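Long-range contacts in nicastrin (Dictyostelium purpureum, PDB 4R12), which is an essential subunit of gamma-secretase, probably helping to recruit substrates to the complex that cleaves proteins such as Notch receptors and APP within the membrane: residues S206-E211 against T312-T317; E213-M218 against W259-V264; L286-K291 against A306-Q311. All coordinates share one frame; numbering follows the deposited sequence.

Contact 1. Residues S206-E211 against T312-T317; sequences SKIDKE and TQINFT. With NAG (2-acetamido-2-deoxy-beta-D-glucopyranose), chain B.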
loop_
_atom_site.group_PDB
_atom_site.type_symbol
_atom_site.label_atom_id
_atom_site.label_comp_id
_atom_site.label_asym_id
_atom_site.label_seq_id
_atom_site.Cartn_x
_atom_site.Cartn_y
_atom_site.Cartn_z
ATOM N N SER A 206 17.086 -12.369 -18.870
ATOM C CA SER A 206 16.426 -13.665 -18.733
ATOM C C SER A 206 17.058 -14.429 -17.572
ATOM O O SER A 206 16.406 -15.195 -16.862
ATOM C CB SER A 206 16.524 -14.467 -20.038
ATOM O OG SER A 206 17.858 -14.858 -20.315
ATOM N N LYS A 207 18.346 -14.197 -17.369
ATOM C CA LYS A 207 19.004 -14.682 -16.173
ATOM C C LYS A 207 20.041 -13.644 -15.757
ATOM O O LYS A 207 20.791 -13.131 -16.589
ATOM C CB LYS A 207 19.635 -16.059 -16.415
ATOM C CG LYS A 207 20.372 -16.645 -15.211
ATOM C CD LYS A 207 21.046 -17.962 -15.579
ATOM C CE LYS A 207 22.137 -18.351 -14.586
ATOM N NZ LYS A 207 21.580 -18.776 -13.276
ATOM N N ILE A 208 20.044 -13.298 -14.480
ATOM C CA ILE A 208 20.971 -12.288 -13.988
ATOM C C ILE A 208 22.398 -12.838 -14.038
ATOM O O ILE A 208 22.658 -13.969 -13.619
ATOM C CB ILE A 208 20.598 -11.832 -12.558
ATOM C CG1 ILE A 208 19.346 -10.942 -12.599
ATOM C CG2 ILE A 208 21.751 -11.077 -11.903
ATOM C CD1 ILE A 208 18.708 -10.716 -11.239
ATOM N N ASP A 209 23.302 -12.041 -14.606
ATOM C CA ASP A 209 24.725 -12.372 -14.680
ATOM C C ASP A 209 25.335 -12.237 -13.290
ATOM O O ASP A 209 25.449 -11.124 -12.771
ATOM C CB ASP A 209 25.416 -11.439 -15.688
ATOM C CG ASP A 209 26.897 -11.753 -15.895
ATOM O OD1 ASP A 209 27.470 -12.593 -15.169
ATOM O OD2 ASP A 209 27.495 -11.127 -16.792
ATOM N N LYS A 210 25.737 -13.343 -12.670
ATOM C CA LYS A 210 26.161 -13.236 -11.274
ATOM C C LYS A 210 27.527 -12.560 -11.114
ATOM O O LYS A 210 28.000 -12.383 -10.001
ATOM C CB LYS A 210 26.158 -14.606 -10.581
ATOM C CG LYS A 210 25.406 -14.558 -9.230
ATOM C CD LYS A 210 25.234 -15.921 -8.539
ATOM C CE LYS A 210 26.356 -16.189 -7.534
ATOM N NZ LYS A 210 25.858 -16.744 -6.240
ATOM N N GLU A 211 28.140 -12.154 -12.222
ATOM C CA GLU A 211 29.391 -11.400 -12.180
ATOM C C GLU A 211 29.174 -9.886 -12.229
ATOM O O GLU A 211 30.098 -9.110 -11.973
ATOM C CB GLU A 211 30.297 -11.812 -13.336
ATOM C CG GLU A 211 30.784 -13.245 -13.266
ATOM C CD GLU A 211 31.621 -13.623 -14.471
ATOM O OE1 GLU A 211 31.568 -12.893 -15.489
ATOM O OE2 GLU A 211 32.336 -14.647 -14.401
ATOM N N THR A 312 18.881 -18.491 -6.788
ATOM C CA THR A 312 19.651 -18.807 -7.977
ATOM C C THR A 312 20.411 -17.603 -8.541
ATOM O O THR A 312 21.549 -17.733 -8.988
ATOM C CB THR A 312 18.723 -19.376 -9.078
ATOM O OG1 THR A 312 18.011 -20.510 -8.567
ATOM C CG2 THR A 312 19.518 -19.787 -10.306
ATOM N N GLN A 313 19.792 -16.427 -8.502
ATOM C CA GLN A 313 20.289 -15.295 -9.278
ATOM C C GLN A 313 20.773 -14.080 -8.498
ATOM O O GLN A 313 21.565 -13.279 -9.020
ATOM C CB GLN A 313 19.199 -14.813 -10.238
ATOM C CG GLN A 313 18.686 -15.859 -11.198
ATOM C CD GLN A 313 17.706 -15.269 -12.186
ATOM O OE1 GLN A 313 17.983 -14.242 -12.806
ATOM N NE2 GLN A 313 16.546 -15.907 -12.331
ATOM N N ILE A 314 20.277 -13.894 -7.286
ATOM C CA ILE A 314 20.555 -12.646 -6.596
ATOM C C ILE A 314 21.542 -12.848 -5.463
ATOM O O ILE A 314 21.313 -13.600 -4.514
ATOM C CB ILE A 314 19.265 -11.973 -6.059
ATOM C CG1 ILE A 314 18.347 -11.602 -7.231
ATOM C CG2 ILE A 314 19.605 -10.700 -5.272
ATOM C CD1 ILE A 314 17.036 -10.979 -6.803
ATOM N N ASN A 315 22.695 -12.213 -5.578
ATOM C CA ASN A 315 23.706 -12.168 -4.533
ATOM C C ASN A 315 23.619 -10.842 -3.818
ATOM O O ASN A 315 23.834 -9.845 -4.408
ATOM C CB ASN A 315 25.081 -12.350 -5.155
ATOM C CG ASN A 315 26.204 -12.345 -4.144
ATOM O OD1 ASN A 315 26.062 -11.872 -3.053
ATOM N ND2 ASN A 315 27.333 -12.867 -4.539
ATOM N N PHE A 316 23.269 -10.852 -2.549
ATOM C CA PHE A 316 23.084 -9.638 -1.801
ATOM C C PHE A 316 24.242 -8.691 -1.954
ATOM O O PHE A 316 24.063 -7.537 -2.148
ATOM C CB PHE A 316 22.850 -9.916 -0.326
ATOM C CG PHE A 316 22.617 -8.688 0.497
ATOM C CD1 PHE A 316 21.377 -8.166 0.628
ATOM C CD2 PHE A 316 23.640 -8.076 1.153
ATOM C CE1 PHE A 316 21.150 -7.050 1.377
ATOM C CE2 PHE A 316 23.433 -6.976 1.918
ATOM C CZ PHE A 316 22.180 -6.452 2.030
ATOM N N THR A 317 25.439 -9.224 -1.887
ATOM C CA THR A 317 26.617 -8.397 -1.915
ATOM C C THR A 317 26.889 -7.763 -3.262
ATOM O O THR A 317 27.609 -6.821 -3.322
ATOM C CB THR A 317 27.850 -9.129 -1.372
ATOM O OG1 THR A 317 28.209 -10.160 -2.261
ATOM C CG2 THR A 317 27.553 -9.727 -0.064
HETATM C C1 NAG B . 28.605 -12.584 -3.926
HETATM C C2 NAG B . 29.464 -13.807 -4.096
HETATM C C3 NAG B . 30.888 -13.606 -3.633
HETATM C C4 NAG B . 31.435 -12.210 -3.778
HETATM C C5 NAG B . 30.372 -11.132 -3.713
HETATM C C6 NAG B . 30.863 -9.789 -4.166
HETATM C C7 NAG B . 28.780 -16.064 -3.838
HETATM C C8 NAG B . 27.868 -16.970 -3.092
HETATM N N2 NAG B . 28.939 -14.878 -3.313
HETATM O O3 NAG B . 31.740 -14.496 -4.338
HETATM O O4 NAG B . 32.167 -12.127 -2.585
HETATM O O5 NAG B . 29.290 -11.515 -4.520
HETATM O O6 NAG B . 31.303 -9.870 -5.501
HETATM O O7 NAG B . 29.330 -16.400 -4.840
HETATM O O HOH W 1 27.863 -13.396 -7.166
#

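Contact 2. Residues E213-M218 against W259-V264; sequences EIILVM and WNKEVV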
loop_
_atom_site.group_PDB
_atom_site.type_symbol
_atom_site.label_atom_id
_atom_site.label_comp_id
_atom_site.label_asym_id
_atom_site.label_seq_id
_atom_site.Cartn_x
_atom_site.Cartn_y
_atom_site.Cartn_z
ATOM N N GLU A 213 27.374 -6.182 -11.172
ATOM C CA GLU A 213 26.765 -5.496 -10.042
ATOM C C GLU A 213 25.283 -5.259 -10.312
ATOM O O GLU A 213 24.865 -5.184 -11.460
ATOM C CB GLU A 213 27.484 -4.172 -9.773
ATOM C CG GLU A 213 28.937 -4.350 -9.334
ATOM C CD GLU A 213 29.607 -3.032 -9.012
ATOM O OE1 GLU A 213 29.074 -1.980 -9.417
ATOM O OE2 GLU A 213 30.665 -3.045 -8.345
ATOM N N ILE A 214 24.491 -5.159 -9.253
ATOM C CA ILE A 214 23.051 -4.946 -9.390
ATOM C C ILE A 214 22.653 -3.551 -8.930
ATOM O O ILE A 214 23.024 -3.122 -7.844
ATOM C CB ILE A 214 22.245 -5.985 -8.579
ATOM C CG1 ILE A 214 22.463 -7.394 -9.132
ATOM C CG2 ILE A 214 20.760 -5.644 -8.590
ATOM C CD1 ILE A 214 21.905 -8.503 -8.231
ATOM N N ILE A 215 21.921 -2.839 -9.777
ATOM C CA ILE A 215 21.247 -1.609 -9.383
ATOM C C ILE A 215 19.837 -1.994 -8.932
ATOM O O ILE A 215 19.072 -2.550 -9.706
ATOM C CB ILE A 215 21.153 -0.591 -10.540
ATOM C CG1 ILE A 215 22.530 -0.310 -11.147
ATOM C CG2 ILE A 215 20.459 0.695 -10.080
ATOM C CD1 ILE A 215 23.518 0.226 -10.168
ATOM N N LEU A 216 19.509 -1.716 -7.677
ATOM C CA LEU A 216 18.191 -2.027 -7.156
ATOM C C LEU A 216 17.328 -0.767 -7.146
ATOM O O LEU A 216 17.657 0.220 -6.481
ATOM C CB LEU A 216 18.291 -2.607 -5.749
ATOM C CG LEU A 216 16.956 -2.947 -5.090
ATOM C CD1 LEU A 216 16.198 -3.988 -5.923
ATOM C CD2 LEU A 216 17.187 -3.436 -3.661
ATOM N N VAL A 217 16.233 -0.804 -7.887
ATOM C CA VAL A 217 15.298 0.315 -7.927
ATOM C C VAL A 217 13.977 -0.174 -7.337
ATOM O O VAL A 217 13.389 -1.109 -7.844
ATOM C CB VAL A 217 15.090 0.825 -9.361
ATOM C CG1 VAL A 217 14.103 1.983 -9.379
ATOM C CG2 VAL A 217 16.430 1.224 -9.987
ATOM N N MET A 218 13.515 0.455 -6.267
ATOM C CA MET A 218 12.448 -0.148 -5.477
ATOM C C MET A 218 11.505 0.871 -4.884
ATOM O O MET A 218 11.802 2.076 -4.868
ATOM C CB MET A 218 13.046 -0.969 -4.344
ATOM C CG MET A 218 13.672 -0.103 -3.259
ATOM S SD MET A 218 14.762 -1.107 -2.229
ATOM C CE MET A 218 14.913 -0.048 -0.786
ATOM N N TRP A 259 24.247 -1.774 -21.337
ATOM C CA TRP A 259 24.275 -1.795 -19.876
ATOM C C TRP A 259 25.348 -2.749 -19.340
ATOM O O TRP A 259 25.404 -3.913 -19.731
ATOM C CB TRP A 259 22.907 -2.196 -19.312
ATOM C CG TRP A 259 21.807 -1.193 -19.548
ATOM C CD1 TRP A 259 21.862 -0.078 -20.327
ATOM C CD2 TRP A 259 20.491 -1.222 -18.984
ATOM N NE1 TRP A 259 20.660 0.592 -20.284
ATOM C CE2 TRP A 259 19.801 -0.097 -19.468
ATOM C CE3 TRP A 259 19.828 -2.098 -18.120
ATOM C CZ2 TRP A 259 18.483 0.181 -19.117
ATOM C CZ3 TRP A 259 18.525 -1.823 -17.772
ATOM C CH2 TRP A 259 17.864 -0.691 -18.270
ATOM N N ASN A 260 26.201 -2.256 -18.450
ATOM C CA ASN A 260 27.241 -3.104 -17.879
ATOM C C ASN A 260 26.886 -3.522 -16.457
ATOM O O ASN A 260 27.651 -4.207 -15.791
ATOM C CB ASN A 260 28.604 -2.398 -17.926
ATOM C CG ASN A 260 28.642 -1.120 -17.103
ATOM O OD1 ASN A 260 27.615 -0.514 -16.824
ATOM N ND2 ASN A 260 29.843 -0.706 -16.714
ATOM N N LYS A 261 25.702 -3.117 -16.006
ATOM C CA LYS A 261 25.187 -3.542 -14.709
ATOM C C LYS A 261 23.792 -4.123 -14.862
ATOM O O LYS A 261 23.080 -3.803 -15.812
ATOM C CB LYS A 261 25.163 -2.374 -13.727
ATOM C CG LYS A 261 26.561 -1.809 -13.394
ATOM C CD LYS A 261 26.505 -0.867 -12.205
ATOM C CE LYS A 261 27.871 -0.256 -11.913
ATOM N NZ LYS A 261 27.767 0.679 -10.762
ATOM N N GLU A 262 23.405 -4.988 -13.934
ATOM C CA GLU A 262 22.045 -5.506 -13.926
ATOM C C GLU A 262 21.139 -4.510 -13.221
ATOM O O GLU A 262 21.566 -3.839 -12.276
ATOM C CB GLU A 262 21.985 -6.865 -13.225
ATOM C CG GLU A 262 22.790 -7.953 -13.898
ATOM C CD GLU A 262 22.106 -8.539 -15.121
ATOM O OE1 GLU A 262 20.986 -8.102 -15.475
ATOM O OE2 GLU A 262 22.693 -9.453 -15.728
ATOM N N VAL A 263 19.900 -4.395 -13.676
ATOM C CA VAL A 263 18.926 -3.607 -12.939
ATOM C C VAL A 263 17.813 -4.527 -12.465
ATOM O O VAL A 263 17.244 -5.290 -13.251
ATOM C CB VAL A 263 18.337 -2.450 -13.783
ATOM C CG1 VAL A 263 17.297 -1.694 -12.977
ATOM C CG2 VAL A 263 19.448 -1.494 -14.213
ATOM N N VAL A 264 17.528 -4.462 -11.169
ATOM C CA VAL A 264 16.420 -5.192 -10.573
ATOM C C VAL A 264 15.392 -4.199 -10.036
ATOM O O VAL A 264 15.731 -3.291 -9.282
ATOM C CB VAL A 264 16.892 -6.124 -9.433
ATOM C CG1 VAL A 264 15.701 -6.662 -8.647
ATOM C CG2 VAL A 264 17.717 -7.268 -9.992
HETATM O O HOH W 2 28.747 -4.822 -13.233
#

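Contact 3. Residues L286-K291 against A306-Q311; sequences LNFQCK and ADLAFQ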
loop_
_atom_site.group_PDB
_atom_site.type_symbol
_atom_site.label_atom_id
_atom_site.label_comp_id
_atom_site.label_asym_id
_atom_site.label_seq_id
_atom_site.Cartn_x
_atom_site.Cartn_y
_atom_site.Cartn_z
ATOM N N LEU A 286 20.248 -13.587 2.505
ATOM C CA LEU A 286 21.416 -13.782 3.353
ATOM C C LEU A 286 21.424 -15.135 4.049
ATOM O O LEU A 286 22.485 -15.656 4.369
ATOM C CB LEU A 286 21.496 -12.675 4.399
ATOM C CG LEU A 286 21.694 -11.241 3.895
ATOM C CD1 LEU A 286 21.501 -10.259 5.043
ATOM C CD2 LEU A 286 23.064 -11.067 3.255
ATOM N N ASN A 287 20.246 -15.710 4.275
ATOM C CA ASN A 287 20.134 -16.853 5.178
ATOM C C ASN A 287 19.428 -18.095 4.651
ATOM O O ASN A 287 19.500 -19.147 5.278
ATOM C CB ASN A 287 19.422 -16.412 6.457
ATOM C CG ASN A 287 20.166 -15.318 7.173
ATOM O OD1 ASN A 287 21.395 -15.345 7.258
ATOM N ND2 ASN A 287 19.432 -14.330 7.676
ATOM N N PHE A 288 18.738 -17.997 3.522
ATOM C CA PHE A 288 17.894 -19.116 3.120
ATOM C C PHE A 288 18.698 -20.358 2.759
ATOM O O PHE A 288 19.673 -20.296 2.012
ATOM C CB PHE A 288 16.990 -18.740 1.945
ATOM C CG PHE A 288 16.065 -19.847 1.529
ATOM C CD1 PHE A 288 14.958 -20.161 2.293
ATOM C CD2 PHE A 288 16.311 -20.582 0.379
ATOM C CE1 PHE A 288 14.105 -21.183 1.917
ATOM C CE2 PHE A 288 15.460 -21.604 -0.006
ATOM C CZ PHE A 288 14.356 -21.906 0.764
ATOM N N GLN A 289 18.270 -21.489 3.304
ATOM C CA GLN A 289 18.779 -22.785 2.887
ATOM C C GLN A 289 17.610 -23.748 2.698
ATOM O O GLN A 289 16.787 -23.922 3.597
ATOM C CB GLN A 289 19.777 -23.327 3.913
ATOM C CG GLN A 289 21.036 -23.889 3.281
ATOM C CD GLN A 289 22.198 -23.938 4.253
ATOM O OE1 GLN A 289 23.017 -23.021 4.302
ATOM N NE2 GLN A 289 22.272 -25.010 5.036
ATOM N N CYS A 290 17.515 -24.350 1.518
ATOM C CA CYS A 290 16.444 -25.304 1.254
ATOM C C CYS A 290 16.870 -26.719 1.639
ATOM O O CYS A 290 17.899 -27.208 1.177
ATOM C CB CYS A 290 16.031 -25.268 -0.215
ATOM S SG CYS A 290 14.679 -26.406 -0.622
ATOM N N LYS A 291 16.073 -27.372 2.480
ATOM C CA LYS A 291 16.364 -28.738 2.908
ATOM C C LYS A 291 15.765 -29.770 1.947
ATOM O O LYS A 291 16.388 -30.795 1.656
ATOM C CB LYS A 291 15.843 -28.968 4.327
ATOM C CG LYS A 291 16.451 -28.038 5.360
ATOM C CD LYS A 291 15.699 -28.117 6.685
ATOM C CE LYS A 291 14.253 -27.664 6.520
ATOM N NZ LYS A 291 13.483 -27.647 7.804
ATOM N N ALA A 306 7.735 -20.844 -3.135
ATOM C CA ALA A 306 7.122 -21.177 -4.412
ATOM C C ALA A 306 8.029 -20.861 -5.611
ATOM O O ALA A 306 7.725 -21.241 -6.741
ATOM C CB ALA A 306 5.797 -20.441 -4.546
ATOM N N ASP A 307 9.138 -20.171 -5.365
ATOM C CA ASP A 307 10.001 -19.704 -6.455
ATOM C C ASP A 307 11.413 -19.443 -5.930
ATOM O O ASP A 307 11.603 -18.623 -5.030
ATOM C CB ASP A 307 9.406 -18.438 -7.088
ATOM C CG ASP A 307 10.043 -18.079 -8.425
ATOM O OD1 ASP A 307 11.172 -18.532 -8.710
ATOM O OD2 ASP A 307 9.403 -17.322 -9.189
ATOM N N LEU A 308 12.403 -20.135 -6.492
ATOM C CA LEU A 308 13.769 -20.070 -5.967
ATOM C C LEU A 308 14.703 -19.170 -6.788
ATOM O O LEU A 308 15.915 -19.192 -6.585
ATOM C CB LEU A 308 14.362 -21.483 -5.879
ATOM C CG LEU A 308 13.769 -22.400 -4.806
ATOM C CD1 LEU A 308 14.315 -23.815 -4.930
ATOM C CD2 LEU A 308 14.043 -21.839 -3.423
ATOM N N ALA A 309 14.140 -18.373 -7.695
ATOM C CA ALA A 309 14.952 -17.515 -8.551
ATOM C C ALA A 309 15.846 -16.592 -7.732
ATOM O O ALA A 309 16.994 -16.340 -8.100
ATOM C CB ALA A 309 14.066 -16.696 -9.483
ATOM N N PHE A 310 15.319 -16.101 -6.615
ATOM C CA PHE A 310 16.078 -15.202 -5.747
ATOM C C PHE A 310 17.378 -15.854 -5.279
ATOM O O PHE A 310 18.411 -15.197 -5.172
ATOM C CB PHE A 310 15.240 -14.765 -4.527
ATOM C CG PHE A 310 15.023 -15.854 -3.503
ATOM C CD1 PHE A 310 15.924 -16.046 -2.465
ATOM C CD2 PHE A 310 13.910 -16.682 -3.576
ATOM C CE1 PHE A 310 15.729 -17.053 -1.525
ATOM C CE2 PHE A 310 13.701 -17.684 -2.643
ATOM C CZ PHE A 310 14.611 -17.870 -1.613
ATOM N N GLN A 311 17.320 -17.150 -4.996
ATOM C CA GLN A 311 18.496 -17.861 -4.501
ATOM C C GLN A 311 19.452 -18.122 -5.648
ATOM O O GLN A 311 20.665 -17.986 -5.509
ATOM C CB GLN A 311 18.106 -19.183 -3.836
ATOM C CG GLN A 311 19.297 -19.939 -3.248
ATOM C CD GLN A 311 18.922 -21.317 -2.736
ATOM O OE1 GLN A 311 18.336 -22.128 -3.462
ATOM N NE2 GLN A 311 19.255 -21.591 -1.482
HETATM O O HOH W 3 19.567 -23.923 -0.288
#

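Contact 1. Residues S206-E211 against T312-T317
Ile208 and Gln313 bring the two backbones closest, CA to CA 5.6 Å, where the irregular chain of 206-210 runs about 49° from the direction of 312-315. This is a loop packed on the C-terminal end of a helix: helix 309-313 finishes at Gln313, Ile314 leaves helical geometry, and the connection between strands 192-203 and 214-220 lies against that end. Gln313 buries more surface here than any other residue. Its CG sits beside its own backbone N, anti to the carbonyl carbon, and from there the chain runs extended to an amide whose OE1 accepts from Ile208 N at 2.8 Å. The bond is nearly straight at hydrogen (167°), though the donor is tilted 33° from the carbonyl plane. OE1 also accepts from Asn542 ND2, so two donors meet this oxygen of a buried side chain, which should hold the amide's rotation. Ile208 crosses the glutamine chain at about a right angle; its CG2 lies 3.6 Å from Gln313 O, while its CD1 reaches Ile314 CG1 at 4.1 Å. Among the exposed residues, Lys207 crosses Thr312, with NZ 3.8 Å from CG2 of the threonine. Asn315 bears an N-linked glycan, and its OD1 accepts from Thr317 N in an Asx turn within the glycosylation sequon. Lys210 reaches toward this sugar, its NZ nearest the acetyl methyl C8. A water joins the two segments here, donating to Lys210 O at 3.0 Å and accepting from Asn315 ND2 at 2.7 Å, the same nitrogen that is covalently bonded to NAG C1.

Contact 2. Residues E213-M218 against W259-V264
Glu213 O takes the N-H of Glu262 at 2.9 Å, the first of four backbone bonds between 213-218 and 259-264, whose strands run parallel. Ile215 then uses both its polar backbone atoms on this neighbour: its N donates to Glu262 O at 2.7 Å, and its O accepts from Val264 N at 2.9 Å. Val217 N donates to Val264 O, also at 2.9 Å, and the pairing continues to Ala266. Ile214 and Leu216 turn their backbone groups the other way and bond to Lys318 and to strand 319-325, which makes 214-220 an inner strand of the large lobe's sheet, in a family grouped with the zinc exopeptidases. Ahead of these bonds, a water accepts from Glu213 N and donates to Asn260 O, bridging the two segments.

The side chains of Glu213 and Lys261 lie next to each other and point the same way; OE1 and NZ, 3.3 Å apart, form a salt bridge whose hydrogen bond is weak. OE1 has a second, also weak, partner in Ser320 OG. Glu262 behaves differently. Its chain bends at chi2 (-78°), and the carboxylate leaves the strand pair to accept from Ser205 OG and Asp209 N, which satisfies both oxygens.

Apolar contacts occur on both faces. Ile214 CG2 meets Val264 CG2 at 3.7 Å, and Leu216 CD1 lies 3.8 Å from Val264 CG1; on the opposite face Ile215 CD1 rests 3.8 Å from the aliphatic Lys261 CD. The four backbone bonds fit the parallel register, while the long Glu213-Lys261 pair adds a weak polar link at the partly exposed end.

Contact 3. Residues L286-K291 against A306-Q311
Phe288 turns its ring into a corner made by Leu308, Phe310 and Gln311, just where its own chain has left helix 276-287. CB already touches the opposite segment, 4.1 Å from Phe310 CE1. CG, anti to the backbone N (chi1 -178°), lies 4.0 Å from Phe310 CZ, which sits over one face of the Phe288 ring, offset toward the rim. The pair is an offset edge-to-face stack: the edge of Phe310 is directed at the face of Phe288, with centroids 5.5 Å apart and planes at 67°. Farther out, CD2 of Phe288 meets Gln311 NE2 at 3.6 Å, and this nitrogen lies at the ring edge, near its plane.

The residues receiving the ring belong to the start of helix 309-313. Leu308 is at its N-cap position, and just before it the Asp307 carboxylate accepts from Ala309 N in an Asx turn, OD1 being met from above the carboxylate plane. Phe310 also makes an edge-to-face contact with His546.

Following the Phe288 ring to its end, CE2 lies 3.7 Å from Leu308 CD2, and the same methyl is 4.2 Å from Phe288 CZ; the two side chains cross at about a right angle. Pro303 and Arg305 also pack on the phenyl group. Gln311 NE2, the atom at the ring edge, also donates to a water at 2.6 Å, and that water accepts from Cys290 N at 2.8 Å too. The sulfur of Cys290 is disulfide-bonded to Cys300.

In the fold
Along the chain, 206-211 comes first and its partner 312-317 last; contact 2 and then contact 3 both fall in the interval, one after the other. Contacts 1 and 2 have centres about 10 Å apart and touch directly, through Glu262 and through Ile208 CD1 packing on Val264 CG2. Contact 3, centred about 13 Å from contact 1, shares helix 309-313 with it and meets it where Leu286 packs on Phe316. Contacts 2 and 3 do not touch, although strand 262-268 leads on to helix 276-287. Together they tie the large lobe's sheet to a short helix leading to a glycosylated turn.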